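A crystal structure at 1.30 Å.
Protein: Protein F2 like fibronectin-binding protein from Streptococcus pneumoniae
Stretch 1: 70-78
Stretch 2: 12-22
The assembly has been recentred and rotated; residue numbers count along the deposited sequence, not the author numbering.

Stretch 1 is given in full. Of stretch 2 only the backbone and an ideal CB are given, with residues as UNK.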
# COMPACT_ATOMS: atom_id res chain seq x y z
N LYS A 70 -12.85 -14.38 -7.97
CA LYS A 70 -12.25 -15.55 -7.30
C LYS A 70 -11.10 -14.99 -6.45
O LYS A 70 -10.11 -14.50 -6.96
CB LYS A 70 -11.70 -16.56 -8.31
CG LYS A 70 -12.67 -17.08 -9.36
CD LYS A 70 -13.88 -17.77 -8.78
CE LYS A 70 -14.95 -18.17 -9.83
NZ LYS A 70 -15.91 -17.02 -10.12
N PRO A 71 -11.23 -15.05 -5.13
CA PRO A 71 -10.17 -14.44 -4.31
C PRO A 71 -8.90 -15.28 -4.32
O PRO A 71 -8.95 -16.49 -4.24
CB PRO A 71 -10.77 -14.42 -2.90
CG PRO A 71 -11.76 -15.56 -2.91
CD PRO A 71 -12.32 -15.60 -4.31
N LYS A 72 -7.77 -14.59 -4.41
CA LYS A 72 -6.45 -15.18 -4.08
C LYS A 72 -5.90 -14.24 -3.04
O LYS A 72 -5.64 -13.07 -3.32
CB LYS A 72 -5.54 -15.28 -5.32
CG LYS A 72 -6.00 -16.34 -6.34
CD LYS A 72 -5.72 -17.75 -5.81
CE LYS A 72 -6.05 -18.86 -6.80
NZ LYS A 72 -6.09 -20.19 -6.10
N GLY A 73 -5.71 -14.76 -1.83
CA GLY A 73 -5.27 -13.95 -0.69
C GLY A 73 -6.43 -13.45 0.09
O GLY A 73 -7.15 -12.55 -0.35
N ILE A 74 -6.61 -14.03 1.28
CA ILE A 74 -7.74 -13.72 2.13
C ILE A 74 -7.17 -13.23 3.45
O ILE A 74 -6.20 -13.80 3.96
CB ILE A 74 -8.63 -14.96 2.31
CG1 ILE A 74 -9.14 -15.46 0.94
CG2 ILE A 74 -9.81 -14.64 3.22
CD1 ILE A 74 -9.94 -16.73 0.99
N TYR A 75 -7.75 -12.15 3.96
CA TYR A 75 -7.19 -11.39 5.07
C TYR A 75 -8.15 -11.22 6.22
O TYR A 75 -9.36 -11.19 6.05
CB TYR A 75 -6.77 -10.00 4.58
CG TYR A 75 -5.68 -10.00 3.56
CD1 TYR A 75 -5.95 -10.17 2.21
CD2 TYR A 75 -4.36 -9.89 3.93
CE1 TYR A 75 -4.92 -10.23 1.29
CE2 TYR A 75 -3.33 -9.92 3.01
CZ TYR A 75 -3.62 -10.12 1.67
OH TYR A 75 -2.64 -10.17 0.73
N THR A 76 -7.57 -11.07 7.42
CA THR A 76 -8.27 -10.54 8.58
C THR A 76 -7.74 -9.14 8.89
O THR A 76 -6.67 -8.76 8.44
CB THR A 76 -8.16 -11.45 9.83
OG1 THR A 76 -6.79 -11.66 10.12
CG2 THR A 76 -8.83 -12.79 9.61
N LEU A 77 -8.53 -8.39 9.63
CA LEU A 77 -8.26 -6.98 9.91
C LEU A 77 -7.86 -6.74 11.35
O LEU A 77 -8.54 -7.20 12.27
CB LEU A 77 -9.52 -6.16 9.58
CG LEU A 77 -9.54 -4.69 9.99
CD1 LEU A 77 -8.48 -3.87 9.30
CD2 LEU A 77 -10.90 -4.10 9.69
N VAL A 78 -6.77 -6.00 11.54
CA VAL A 78 -6.40 -5.47 12.84
C VAL A 78 -6.56 -3.94 12.76
O VAL A 78 -5.87 -3.28 11.99
CB VAL A 78 -4.95 -5.82 13.21
CG1 VAL A 78 -4.66 -5.42 14.64
CG2 VAL A 78 -4.70 -7.30 13.03
N UNK A 12 -16.91 -0.62 4.84
CA UNK A 12 -17.27 -2.02 4.84
C UNK A 12 -16.61 -2.79 5.99
O UNK A 12 -15.39 -2.68 6.18
CB UNK A 12 -16.89 -2.65 3.50
N UNK A 13 -17.42 -3.59 6.67
CA UNK A 13 -16.95 -4.53 7.67
C UNK A 13 -17.55 -5.89 7.34
O UNK A 13 -18.76 -6.01 7.20
CB UNK A 13 -17.32 -4.08 9.08
N UNK A 14 -16.72 -6.91 7.23
CA UNK A 14 -17.15 -8.25 6.82
C UNK A 14 -17.81 -8.97 7.97
O UNK A 14 -17.24 -8.99 9.07
CB UNK A 14 -15.97 -9.07 6.30
N UNK A 15 -18.93 -9.63 7.72
CA UNK A 15 -19.59 -10.40 8.74
C UNK A 15 -18.77 -11.55 9.30
O UNK A 15 -18.96 -11.92 10.44
CB UNK A 15 -20.90 -10.95 8.18
N UNK A 16 -17.86 -12.09 8.49
CA UNK A 16 -17.01 -13.20 8.90
C UNK A 16 -15.59 -12.78 9.23
O UNK A 16 -14.75 -13.63 9.49
CB UNK A 16 -16.98 -14.26 7.80
N UNK A 17 -15.32 -11.49 9.20
CA UNK A 17 -13.98 -10.99 9.48
C UNK A 17 -12.96 -11.20 8.38
O UNK A 17 -11.78 -10.93 8.60
CB UNK A 17 -13.46 -11.65 10.76
N UNK A 18 -13.40 -11.67 7.20
CA UNK A 18 -12.48 -11.92 6.09
C UNK A 18 -12.66 -10.91 4.97
O UNK A 18 -13.76 -10.43 4.69
CB UNK A 18 -12.68 -13.34 5.55
N UNK A 19 -11.53 -10.59 4.34
CA UNK A 19 -11.43 -9.54 3.33
C UNK A 19 -10.61 -10.03 2.15
O UNK A 19 -9.70 -10.87 2.32
CB UNK A 19 -10.81 -8.27 3.92
N UNK A 20 -10.90 -9.48 0.97
CA UNK A 20 -10.19 -9.75 -0.27
C UNK A 20 -9.57 -8.44 -0.74
O UNK A 20 -9.94 -7.37 -0.28
CB UNK A 20 -11.12 -10.34 -1.33
N UNK A 21 -8.63 -8.54 -1.69
CA UNK A 21 -8.10 -7.34 -2.32
C UNK A 21 -8.17 -7.44 -3.84
O UNK A 21 -7.99 -8.51 -4.45
CB UNK A 21 -6.66 -7.10 -1.87
N UNK A 22 -8.41 -6.29 -4.46
CA UNK A 22 -8.44 -6.16 -5.91
C UNK A 22 -7.04 -6.21 -6.51
O UNK A 22 -6.90 -6.35 -7.74
CB UNK A 22 -9.13 -4.85 -6.31

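Position 12 lies out of reach of stretch 1, and its phi/psi of -61/133° is open to most residues; the contact does not constrain it, and it is Gly-12. At position 13 CA-to-CB runs sideways with nothing of stretch 1 within 5.5 Å of the ideal CB, so only a long side chain could profit from the apolar Leu-77. Ile-13 does so modestly: its CD1 comes 4.3 Å from Leu-77 CD2.

Positions 14 to 16 are also too distant for stretch 1 to select among side chains. Phi/psi of -62/-28° and -104/5° at 15 and 16 mark the middle of a type I turn running from 14 to 17, where small or polar residues are common. They are Ser-14, Gly-15 and Asn-16; Asn-16 OD1 accepts from the backbone N of position 18 at 2.9 Å, bracing the exit from the turn.

Position 17 closes that turn with a phi of 74°, which favours glycine, although asparagine often tolerates such angles. An ideal CB would stand 4.9 Å from Thr-76 CG2, so the backbone angle is the stronger argument. It is Gly-17, whose N bonds to Ser-14 O at 3.2 Å. Its O receives a CA-H...O contact from Thr-76 CA at 3.5 Å and a hydrogen bond from water 1 at 2.7 Å; the same water accepts from Leu-77 N at 2.9 Å, bridging the turn to the strand residue Leu-77 where the two backbones draw apart.

At position 18 the ideal CB points sideways, 3.9 Å from Ile-74 CG2, and any side chain with an aliphatic stem would suit. Lys-18 supplies one: its CD packs 3.7 Å from Thr-76 CG2, while its NZ is hydrogen-bonded elsewhere in the structure.

Position 19 pairs with Tyr-75 in a single antiparallel bridge: its N donates to Tyr-75 O at 2.8 Å and its O accepts from Tyr-75 N at 2.9 Å. These backbone bonds exclude proline but do not otherwise choose among side chains, but Leu-77 CB offers an apolar surface that a large aliphatic or aromatic group could reach. Tyr-19 places CE1 3.8 Å from Leu-77 CB, with Thr-76 CA near the ring edge, and its OH accepts from Ser-14 N at 3.0 Å, tying the ring to the start of the turn.

At position 20 CA-to-CB points away, yet the ideal CB is only 4.4 Å from Pro-71 CB. A flat side chain able to turn back would fit, as would a long aliphatic one. Tyr-20, with chi1 of -51° (m), brings its ring under the proline: Pro-71 CB lies 3.6 Å from the ring centroid and 14° off the normal, a CH-pi contact over the face. Ile-74 CG1 packs 3.9 Å from Tyr-20 CE1.

Position 21 points toward stretch 1, its ideal CB 4.8 Å from Tyr-75 CE1; small or medium groups are plausible. It is Ser-21, whose N donates to water 2 at 2.8 Å, a water whose O also lies 2.7 Å from Gly-73 O.

Position 22 is out of reach and unconstrained here; it is Leu-22.

Stretch 2 (12-22) GISGNGKYYSL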
# COMPACT_ATOMS: atom_id res chain seq x y z
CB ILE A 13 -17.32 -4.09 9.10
CG1 ILE A 13 -16.56 -2.77 9.43
CG2 ILE A 13 -17.01 -5.18 10.12
CD1 ILE A 13 -15.04 -2.88 9.64
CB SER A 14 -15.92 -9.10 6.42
OG SER A 14 -16.38 -10.25 5.77
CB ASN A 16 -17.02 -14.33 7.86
CG ASN A 16 -16.36 -13.92 6.55
OD1 ASN A 16 -15.96 -12.78 6.37
ND2 ASN A 16 -16.25 -14.87 5.62
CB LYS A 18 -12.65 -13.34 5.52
CG LYS A 18 -12.51 -14.47 6.54
CD LYS A 18 -11.14 -14.44 7.24
CE LYS A 18 -10.93 -15.58 8.19
NZ LYS A 18 -10.63 -16.77 7.40
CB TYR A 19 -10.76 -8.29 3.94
CG TYR A 19 -11.56 -7.70 5.10
CD1 TYR A 19 -11.41 -8.21 6.38
CD2 TYR A 19 -12.50 -6.70 4.91
CE1 TYR A 19 -12.17 -7.76 7.44
CE2 TYR A 19 -13.25 -6.19 5.96
CZ TYR A 19 -13.10 -6.75 7.22
OH TYR A 19 -13.91 -6.25 8.21
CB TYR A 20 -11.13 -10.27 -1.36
CG TYR A 20 -12.02 -11.43 -1.00
CD1 TYR A 20 -11.63 -12.44 -0.12
CD2 TYR A 20 -13.27 -11.53 -1.57
CE1 TYR A 20 -12.44 -13.53 0.13
CE2 TYR A 20 -14.09 -12.59 -1.32
CZ TYR A 20 -13.69 -13.61 -0.47
OH TYR A 20 -14.51 -14.67 -0.21
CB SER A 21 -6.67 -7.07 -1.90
OG SER A 21 -6.11 -5.95 -2.54
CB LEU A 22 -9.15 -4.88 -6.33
CG LEU A 22 -10.57 -4.71 -5.79
CD1 LEU A 22 -11.22 -3.47 -6.37
CD2 LEU A 22 -11.45 -5.95 -6.06
O HOH W 1 -11.07 -9.36 10.69
O HOH W 2 -8.06 -11.20 -2.51
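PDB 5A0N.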